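Local atomic coordinates of protein-glutaminase (Chryseobacterium proteolyticum, PDB entry 3A55), a protein that deamidates glutamine side chains in proteins, probably through a papain-like cysteine nucleophile, and is caught here as a pro form resembling the reaction intermediate. Residues V75-K80 against G87-A92; F49-P54 against S83-K88; K26-G31 against S42-Q47. The protein carries 1 engineered substitution. All coordinates share one frame; numbering follows the deposited sequence.

Contact 1: residues V75-K80 against G87-A92; sequences VHIFLK and GKVESA
F78 and K88 meet on one face of an antiparallel beta hairpin, strands 75-79 and 86-91, whose short segments run 160° apart in direction with axes 4.6 Å from each other. The pair is hydrogen-bonded, F78 N giving to K88 O at 3.0 Å. A classic beta bulge begins there: G87 N reaches F78 O at 2.8 Å, while the bond from K88 N to the same oxygen is weak, so two residues of one strand face a single residue of the other. K88 can be followed outward. Its CB lies 4.0 Å from F78 CB, and CG passes near CD2 of the ring. The chain then bends at chi3 (67°), which lays CE over the ring centre, 3.7 Å above the plane, as a CH-pi contact. NZ continues over the same face as a cation-pi partner, 4.6 Å from the F78 centroid and 6° off the ring normal; it also forms a long, weak ion pair with E90. On the other face of the hairpin I77 CD1 packs on V89 CG2, beneath helix 59-71. H76, paired with E90, turns NE2 to D23, and a water donates to E90 OE1 at 2.6 Å and, weakly, to H76 ND1.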
loop_
_atom_site.group_PDB
_atom_site.type_symbol
_atom_site.label_atom_id
_atom_site.label_comp_id
_atom_site.label_asym_id
_atom_site.label_seq_id
_atom_site.Cartn_x
_atom_site.Cartn_y
_atom_site.Cartn_z
ATOM N N VAL A 75 -13.054 -5.017 12.909
ATOM C CA VAL A 75 -14.051 -4.161 13.550
ATOM C C VAL A 75 -14.843 -3.462 12.455
ATOM O O VAL A 75 -14.468 -3.502 11.286
ATOM C CB VAL A 75 -13.416 -3.081 14.463
ATOM C CG1 VAL A 75 -12.647 -3.719 15.613
ATOM C CG2 VAL A 75 -12.509 -2.150 13.654
ATOM N N HIS A 76 -15.936 -2.822 12.847
ATOM C CA HIS A 76 -16.756 -2.049 11.920
ATOM C C HIS A 76 -16.514 -0.569 12.198
ATOM O O HIS A 76 -16.724 -0.106 13.320
ATOM C CB HIS A 76 -18.230 -2.397 12.116
ATOM C CG HIS A 76 -19.113 -1.954 10.992
ATOM N ND1 HIS A 76 -20.308 -2.576 10.702
ATOM C CD2 HIS A 76 -18.969 -0.971 10.072
ATOM C CE1 HIS A 76 -20.874 -1.980 9.668
ATOM N NE2 HIS A 76 -20.081 -1.007 9.263
ATOM N N ILE A 77 -16.067 0.163 11.178
ATOM C CA ILE A 77 -15.641 1.555 11.318
ATOM C C ILE A 77 -16.670 2.521 10.727
ATOM O O ILE A 77 -17.180 2.291 9.637
ATOM C CB ILE A 77 -14.273 1.783 10.593
ATOM C CG1 ILE A 77 -13.162 0.951 11.248
ATOM C CG2 ILE A 77 -13.907 3.271 10.533
ATOM C CD1 ILE A 77 -12.879 1.343 12.694
ATOM N N PHE A 78 -16.950 3.597 11.454
ATOM C CA PHE A 78 -17.810 4.685 10.981
ATOM C C PHE A 78 -17.022 5.976 11.086
ATOM O O PHE A 78 -16.401 6.247 12.122
ATOM C CB PHE A 78 -19.072 4.793 11.833
ATOM C CG PHE A 78 -19.949 3.577 11.778
ATOM C CD1 PHE A 78 -21.081 3.562 10.964
ATOM C CD2 PHE A 78 -19.645 2.443 12.529
ATOM C CE1 PHE A 78 -21.901 2.440 10.912
ATOM C CE2 PHE A 78 -20.450 1.322 12.478
ATOM C CZ PHE A 78 -21.584 1.320 11.666
ATOM N N LEU A 79 -17.032 6.767 10.012
ATOM C CA LEU A 79 -16.248 7.987 9.973
ATOM C C LEU A 79 -17.123 9.216 10.036
ATOM O O LEU A 79 -18.251 9.201 9.542
ATOM C CB LEU A 79 -15.405 8.042 8.697
ATOM C CG LEU A 79 -14.394 6.918 8.477
ATOM C CD1 LEU A 79 -13.716 7.135 7.157
ATOM C CD2 LEU A 79 -13.361 6.859 9.607
ATOM N N LYS A 80 -16.593 10.283 10.620
ATOM C CA LYS A 80 -17.235 11.585 10.505
ATOM C C LYS A 80 -17.205 11.994 9.028
ATOM O O LYS A 80 -16.218 11.746 8.337
ATOM C CB LYS A 80 -16.533 12.599 11.410
ATOM C CG LYS A 80 -16.647 12.223 12.883
ATOM C CD LYS A 80 -16.075 13.255 13.817
ATOM C CE LYS A 80 -16.171 12.741 15.248
ATOM N NZ LYS A 80 -15.818 13.762 16.266
ATOM N N GLY A 87 -15.668 8.120 14.072
ATOM C CA GLY A 87 -16.751 8.543 14.951
ATOM C C GLY A 87 -17.366 7.436 15.786
ATOM O O GLY A 87 -17.960 7.712 16.828
ATOM N N LYS A 88 -17.246 6.188 15.325
ATOM C CA LYS A 88 -17.810 5.035 16.035
ATOM C C LYS A 88 -17.098 3.770 15.585
ATOM O O LYS A 88 -16.708 3.662 14.419
ATOM C CB LYS A 88 -19.327 4.924 15.773
ATOM C CG LYS A 88 -20.017 3.761 16.467
ATOM C CD LYS A 88 -21.531 3.872 16.436
ATOM C CE LYS A 88 -22.100 3.730 15.033
ATOM N NZ LYS A 88 -23.590 3.801 15.031
ATOM N N VAL A 89 -16.916 2.833 16.520
ATOM C CA VAL A 89 -16.382 1.508 16.225
ATOM C C VAL A 89 -17.371 0.488 16.761
ATOM O O VAL A 89 -17.831 0.608 17.899
ATOM C CB VAL A 89 -15.001 1.290 16.887
ATOM C CG1 VAL A 89 -14.445 -0.095 16.538
ATOM C CG2 VAL A 89 -14.033 2.378 16.434
ATOM N N GLU A 90 -17.718 -0.492 15.933
ATOM C CA GLU A 90 -18.600 -1.575 16.357
ATOM C C GLU A 90 -17.898 -2.918 16.201
ATOM O O GLU A 90 -16.941 -3.056 15.433
ATOM C CB GLU A 90 -19.938 -1.527 15.604
ATOM C CG GLU A 90 -20.763 -0.290 15.964
ATOM C CD GLU A 90 -22.142 -0.257 15.325
ATOM O OE1 GLU A 90 -22.360 -0.955 14.310
ATOM O OE2 GLU A 90 -23.009 0.492 15.837
ATOM N N SER A 91 -18.363 -3.897 16.960
ATOM C CA SER A 91 -17.745 -5.215 16.950
ATOM C C SER A 91 -18.020 -5.937 15.633
ATOM O O SER A 91 -18.979 -5.623 14.921
ATOM C CB SER A 91 -18.255 -6.041 18.129
ATOM O OG SER A 91 -19.636 -6.291 17.985
ATOM N N ALA A 92 -17.159 -6.892 15.306
ATOM C CA ALA A 92 -17.371 -7.729 14.137
ATOM C C ALA A 92 -18.112 -8.994 14.556
ATOM O O ALA A 92 -18.018 -9.423 15.708
ATOM C CB ALA A 92 -16.048 -8.070 13.490
HETATM O O HOH W 1 -21.943 -3.386 13.601
#

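Contact 2: residues F49-P54 against S83-K88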
loop_
_atom_site.group_PDB
_atom_site.type_symbol
_atom_site.label_atom_id
_atom_site.label_comp_id
_atom_site.label_asym_id
_atom_site.label_seq_id
_atom_site.Cartn_x
_atom_site.Cartn_y
_atom_site.Cartn_z
ATOM N N PHE A 49 -3.762 7.128 7.199
ATOM C CA PHE A 49 -4.024 7.200 8.630
ATOM C C PHE A 49 -5.431 7.712 8.877
ATOM O O PHE A 49 -5.941 8.570 8.146
ATOM C CB PHE A 49 -3.058 8.156 9.322
ATOM C CG PHE A 49 -1.710 7.560 9.636
ATOM C CD1 PHE A 49 -0.562 8.070 9.048
ATOM C CD2 PHE A 49 -1.586 6.515 10.553
ATOM C CE1 PHE A 49 0.687 7.540 9.352
ATOM C CE2 PHE A 49 -0.342 5.983 10.866
ATOM C CZ PHE A 49 0.800 6.496 10.261
ATOM N N TYR A 50 -6.042 7.176 9.917
ATOM C CA TYR A 50 -7.317 7.665 10.432
ATOM C C TYR A 50 -7.069 8.197 11.833
ATOM O O TYR A 50 -6.067 7.907 12.414
ATOM C CB TYR A 50 -8.366 6.563 10.350
ATOM C CG TYR A 50 -8.637 6.191 8.909
ATOM C CD1 TYR A 50 -9.733 6.700 8.241
ATOM C CD2 TYR A 50 -7.776 5.354 8.213
ATOM C CE1 TYR A 50 -9.985 6.391 6.924
ATOM C CE2 TYR A 50 -8.012 5.053 6.869
ATOM C CZ TYR A 50 -9.118 5.557 6.259
ATOM O OH TYR A 50 -9.354 5.249 4.944
ATOM N N GLU A 51 -7.934 9.031 12.354
ATOM C CA GLU A 51 -7.677 9.570 13.681
ATOM C C GLU A 51 -8.880 9.418 14.582
ATOM O O GLU A 51 -10.019 9.364 14.118
ATOM C CB GLU A 51 -7.251 11.032 13.591
ATOM C CG GLU A 51 -8.314 11.938 13.012
ATOM C CD GLU A 51 -7.810 13.341 12.709
ATOM O OE1 GLU A 51 -6.676 13.675 13.131
ATOM O OE2 GLU A 51 -8.555 14.105 12.050
ATOM N N ILE A 52 -8.610 9.312 15.875
ATOM C CA ILE A 52 -9.690 9.344 16.857
ATOM C C ILE A 52 -9.223 10.154 18.059
ATOM O O ILE A 52 -8.069 10.034 18.476
ATOM C CB ILE A 52 -10.159 7.904 17.231
ATOM C CG1 ILE A 52 -11.445 7.916 18.060
ATOM C CG2 ILE A 52 -9.024 7.091 17.869
ATOM C CD1 ILE A 52 -12.121 6.552 18.152
ATOM N N LYS A 53 -10.102 11.010 18.592
ATOM C CA LYS A 53 -9.729 11.873 19.707
ATOM C C LYS A 53 -9.821 11.104 21.025
ATOM O O LYS A 53 -10.772 10.394 21.228
ATOM C CB LYS A 53 -10.616 13.116 19.806
ATOM C CG LYS A 53 -11.240 13.599 18.530
ATOM C CD LYS A 53 -11.899 14.956 18.763
ATOM C CE LYS A 53 -11.625 15.945 17.632
ATOM N NZ LYS A 53 -12.746 16.025 16.677
ATOM N N PRO A 54 -8.803 11.247 21.888
ATOM C CA PRO A 54 -8.809 10.527 23.164
ATOM C C PRO A 54 -9.693 11.213 24.213
ATOM O O PRO A 54 -9.199 11.785 25.188
ATOM C CB PRO A 54 -7.333 10.546 23.579
ATOM C CG PRO A 54 -6.794 11.782 22.987
ATOM C CD PRO A 54 -7.564 12.028 21.705
ATOM N N SER A 83 -14.018 13.261 6.204
ATOM C CA SER A 83 -12.847 13.263 7.070
ATOM C C SER A 83 -12.285 11.876 7.236
ATOM O O SER A 83 -12.924 10.895 6.883
ATOM C CB SER A 83 -13.208 13.812 8.451
ATOM O OG SER A 83 -13.719 12.786 9.286
ATOM N N ASN A 84 -11.102 11.819 7.839
ATOM C CA ASN A 84 -10.463 10.572 8.230
ATOM C C ASN A 84 -10.650 10.309 9.719
ATOM O O ASN A 84 -9.930 9.500 10.307
ATOM C CB ASN A 84 -8.960 10.614 7.891
ATOM C CG ASN A 84 -8.158 11.499 8.866
ATOM O OD1 ASN A 84 -8.697 12.463 9.435
ATOM N ND2 ASN A 84 -6.880 11.150 9.085
ATOM N N GLU A 85 -11.598 11.009 10.335
ATOM C CA GLU A 85 -11.807 10.888 11.772
ATOM C C GLU A 85 -12.849 9.825 12.086
ATOM O O GLU A 85 -13.967 9.853 11.562
ATOM C CB GLU A 85 -12.213 12.231 12.385
ATOM C CG GLU A 85 -12.315 12.168 13.902
ATOM C CD GLU A 85 -12.690 13.480 14.539
ATOM O OE1 GLU A 85 -12.725 14.515 13.844
ATOM O OE2 GLU A 85 -12.956 13.463 15.759
ATOM N N ILE A 86 -12.472 8.891 12.955
ATOM C CA ILE A 86 -13.361 7.816 13.373
ATOM C C ILE A 86 -14.390 8.350 14.370
ATOM O O ILE A 86 -14.028 8.974 15.373
ATOM C CB ILE A 86 -12.557 6.650 14.005
ATOM C CG1 ILE A 86 -11.584 6.067 12.966
ATOM C CG2 ILE A 86 -13.493 5.590 14.562
ATOM C CD1 ILE A 86 -10.483 5.212 13.574
ATOM N N GLY A 87 -15.668 8.120 14.072
ATOM C CA GLY A 87 -16.751 8.543 14.951
ATOM C C GLY A 87 -17.366 7.436 15.786
ATOM O O GLY A 87 -17.960 7.712 16.828
ATOM N N LYS A 88 -17.246 6.188 15.325
ATOM C CA LYS A 88 -17.810 5.035 16.035
ATOM C C LYS A 88 -17.098 3.770 15.585
ATOM O O LYS A 88 -16.708 3.662 14.419
ATOM C CB LYS A 88 -19.327 4.924 15.773
ATOM C CG LYS A 88 -20.017 3.761 16.467
ATOM C CD LYS A 88 -21.531 3.872 16.436
ATOM C CE LYS A 88 -22.100 3.730 15.033
ATOM N NZ LYS A 88 -23.590 3.801 15.031
#
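N84 meets strand 49-52 through both its backbone and its amide. ND2 gives a hydrogen bond to F49 O at 2.9 Å; the acceptor lies in the amide plane of N84, yet the donor stands 45° out of the carbonyl plane, above it rather than on a lone pair. CG of N84 sits between its own backbone N and carbonyl carbon (chi1 75°), which turns the amide back along the strand toward F49. OD1 is left 3.1 Å from E51 OE2, two close acceptors that do not bond. N84 O takes the backbone N of E51 at 2.9 Å and lies against CB of Y50. E85 is the residue bridged to E51, their CA atoms 4.7 Å apart. Its N is held by S83 OG in an ST turn, and its extended side chain puts OE2 2.7 Å from K53 NZ, on the syn side; this salt bridge rests on one of two K53 conformers and may not be permanent. K80 supplies a second ammonium to the same OE2; these cations would probably ease the closeness of the E51 and E85 carboxylates. I86 N makes the second backbone bond of the bridge, giving to E51 O at 2.8 Å, nearly along the C=O axis. Its side chain enters the core: CD1 touches Y50 CB, and CG2 lies 4.0 Å from I52 CD1, near L65 of helix 59-71. A single bridge with strand axes 55° apart is consistent with an antiparallel sheet that curves round until one edge strand, 49-52, meets the residues leading into the other, 86-91.

Contact 3: residues K26-G31 against S42-Q47. Engineered in segment 42-47: Q47 (natural residue Ala).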
loop_
_atom_site.group_PDB
_atom_site.type_symbol
_atom_site.label_atom_id
_atom_site.label_comp_id
_atom_site.label_asym_id
_atom_site.label_seq_id
_atom_site.Cartn_x
_atom_site.Cartn_y
_atom_site.Cartn_z
ATOM N N LYS A 26 -16.201 -3.009 7.276
ATOM C CA LYS A 26 -15.375 -3.849 8.140
ATOM C C LYS A 26 -13.933 -3.838 7.676
ATOM O O LYS A 26 -13.649 -3.864 6.481
ATOM C CB LYS A 26 -15.897 -5.289 8.144
ATOM C CG LYS A 26 -17.396 -5.416 8.369
ATOM C CD LYS A 26 -17.749 -5.405 9.844
ATOM C CE LYS A 26 -19.265 -5.440 10.046
ATOM N NZ LYS A 26 -19.948 -6.427 9.149
ATOM N N THR A 27 -13.017 -3.810 8.633
ATOM C CA THR A 27 -11.595 -3.837 8.330
ATOM C C THR A 27 -10.832 -4.290 9.567
ATOM O O THR A 27 -11.415 -4.429 10.645
ATOM C CB THR A 27 -11.081 -2.453 7.887
ATOM O OG1 THR A 27 -9.694 -2.541 7.552
ATOM C CG2 THR A 27 -11.261 -1.433 8.986
ATOM N N VAL A 28 -9.537 -4.525 9.400
ATOM C CA VAL A 28 -8.681 -4.927 10.519
ATOM C C VAL A 28 -7.701 -3.798 10.817
ATOM O O VAL A 28 -6.899 -3.441 9.955
ATOM C CB VAL A 28 -7.885 -6.212 10.183
ATOM C CG1 VAL A 28 -6.876 -6.529 11.285
ATOM C CG2 VAL A 28 -8.835 -7.378 9.939
ATOM N N PRO A 29 -7.766 -3.218 12.029
ATOM C CA PRO A 29 -6.774 -2.207 12.380
ATOM C C PRO A 29 -5.431 -2.884 12.628
ATOM O O PRO A 29 -5.393 -3.997 13.177
ATOM C CB PRO A 29 -7.324 -1.589 13.673
ATOM C CG PRO A 29 -8.217 -2.594 14.230
ATOM C CD PRO A 29 -8.733 -3.465 13.110
ATOM N N VAL A 30 -4.352 -2.223 12.212
ATOM C CA VAL A 30 -3.008 -2.801 12.307
ATOM C C VAL A 30 -2.019 -1.938 13.075
ATOM O O VAL A 30 -0.882 -2.350 13.286
ATOM C CB VAL A 30 -2.408 -3.128 10.908
ATOM C CG1 VAL A 30 -3.235 -4.200 10.208
ATOM C CG2 VAL A 30 -2.250 -1.860 10.037
ATOM N N GLY A 31 -2.444 -0.755 13.509
ATOM C CA GLY A 31 -1.561 0.119 14.259
ATOM C C GLY A 31 -2.353 1.168 15.001
ATOM O O GLY A 31 -3.389 1.626 14.526
ATOM N N SER A 42 -4.096 2.936 11.953
ATOM C CA SER A 42 -3.832 2.412 10.607
ATOM C C SER A 42 -4.601 1.116 10.423
ATOM O O SER A 42 -4.857 0.387 11.385
ATOM C CB SER A 42 -2.339 2.206 10.369
ATOM O OG SER A 42 -1.706 1.636 11.509
ATOM N N PHE A 43 -4.989 0.845 9.180
ATOM C CA PHE A 43 -5.780 -0.342 8.857
ATOM C C PHE A 43 -5.110 -1.146 7.764
ATOM O O PHE A 43 -4.260 -0.627 7.045
ATOM C CB PHE A 43 -7.168 0.054 8.344
ATOM C CG PHE A 43 -8.000 0.771 9.348
ATOM C CD1 PHE A 43 -8.595 0.083 10.402
ATOM C CD2 PHE A 43 -8.212 2.129 9.232
ATOM C CE1 PHE A 43 -9.400 0.753 11.332
ATOM C CE2 PHE A 43 -9.006 2.805 10.162
ATOM C CZ PHE A 43 -9.589 2.113 11.212
ATOM N N MET A 44 -5.529 -2.397 7.626
ATOM C CA MET A 44 -5.010 -3.240 6.554
ATOM C C MET A 44 -5.297 -2.610 5.190
ATOM O O MET A 44 -6.331 -1.961 4.993
ATOM C CB MET A 44 -5.615 -4.639 6.618
ATOM C CG MET A 44 -7.106 -4.684 6.347
ATOM S SD MET A 44 -7.798 -6.343 6.411
ATOM C CE MET A 44 -7.072 -7.083 4.967
ATOM N N LEU A 45 -4.341 -2.787 4.279
ATOM C CA LEU A 45 -4.465 -2.437 2.864
ATOM C C LEU A 45 -4.371 -0.938 2.584
ATOM O O LEU A 45 -3.466 -0.487 1.871
ATOM C CB LEU A 45 -5.703 -3.071 2.229
ATOM C CG LEU A 45 -5.695 -3.154 0.702
ATOM C CD1 LEU A 45 -4.467 -3.923 0.207
ATOM C CD2 LEU A 45 -6.983 -3.802 0.201
ATOM N N THR A 46 -5.292 -0.152 3.134
ATOM C CA THR A 46 -5.194 1.289 2.953
ATOM C C THR A 46 -3.893 1.832 3.554
ATOM O O THR A 46 -3.470 1.416 4.646
ATOM C CB THR A 46 -6.414 2.060 3.541
ATOM O OG1 THR A 46 -6.211 3.463 3.337
ATOM C CG2 THR A 46 -6.593 1.783 5.034
ATOM N N GLN A 47 -3.246 2.743 2.839
ATOM C CA GLN A 47 -2.050 3.399 3.308
ATOM C C GLN A 47 -2.322 4.637 4.148
ATOM O O GLN A 47 -1.411 5.256 4.612
ATOM C CB GLN A 47 -1.158 3.791 2.130
ATOM C CG GLN A 47 -0.746 2.598 1.313
ATOM C CD GLN A 47 -0.346 2.967 -0.089
ATOM O OE1 GLN A 47 -0.972 3.712 -0.798
HETATM O O HOH W 2 -8.959 -1.157 5.526
#
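A beta hairpin of strands 22-35 and 38-43 brings T27, V28 and P29 against F43 and M44, just ahead of the engineered Q47, whose CD is covalently joined to SG of C156, probably the active-site cysteine. A classic beta bulge marks the pairing: V30 N gives to S42 O at 2.8 Å, G31 N reaches that oxygen only weakly, and S42 N returns a 3.0 Å bond to G31 O. M44 N donates to V28 O at 2.9 Å, an oxygen that also lies in plane at the F43 ring edge. T27 crosses F43 at about a right angle; with OG1 anti to the backbone N (chi1 -178°), its CG2 is directed at F43 CD1, 3.4 Å away, while P29 CB touches the same ring atom. With an alanine in place of F43, T27 CG2 and P29 CB would probably lose the ring they pack on, opening a gap on this face of the sheet toward I77. M44 SD rests 3.8 Å from V28 CB, and a water links T27 OG1 with M44 O. Strand 75-79 borders this hairpin, I77 touching T27 and F43; F100 of helix 94-103 packs on V28 and M44, Y257 of strand 255-258 on V30 and M44.

How the contacts relate
All three contacts belong to one antiparallel sheet, ordered 49-52, 38-43, 22-35, 75-79, 86-91. Contacts 1 and 3 each pair the strands of a beta hairpin and are joined where V75 N lies 2.9 Å from T27 O, a probable hydrogen bond, while contact 2 brings the outermost strands together. In the shared core, F43 CZ of contact 3 lies 3.7 Å from I77 CD1 of contact 1 and 4.0 Å from I86 CD1 of contact 2. Contacts 1 and 2 share G87 and K88, and K80 NZ meets E85 OE2 at 2.9 Å. Contact 3, its centre about 12 Å from that of contact 1 and 13 Å from that of contact 2, contains Q47, bonded to C156; strand 49-52 follows two residues later.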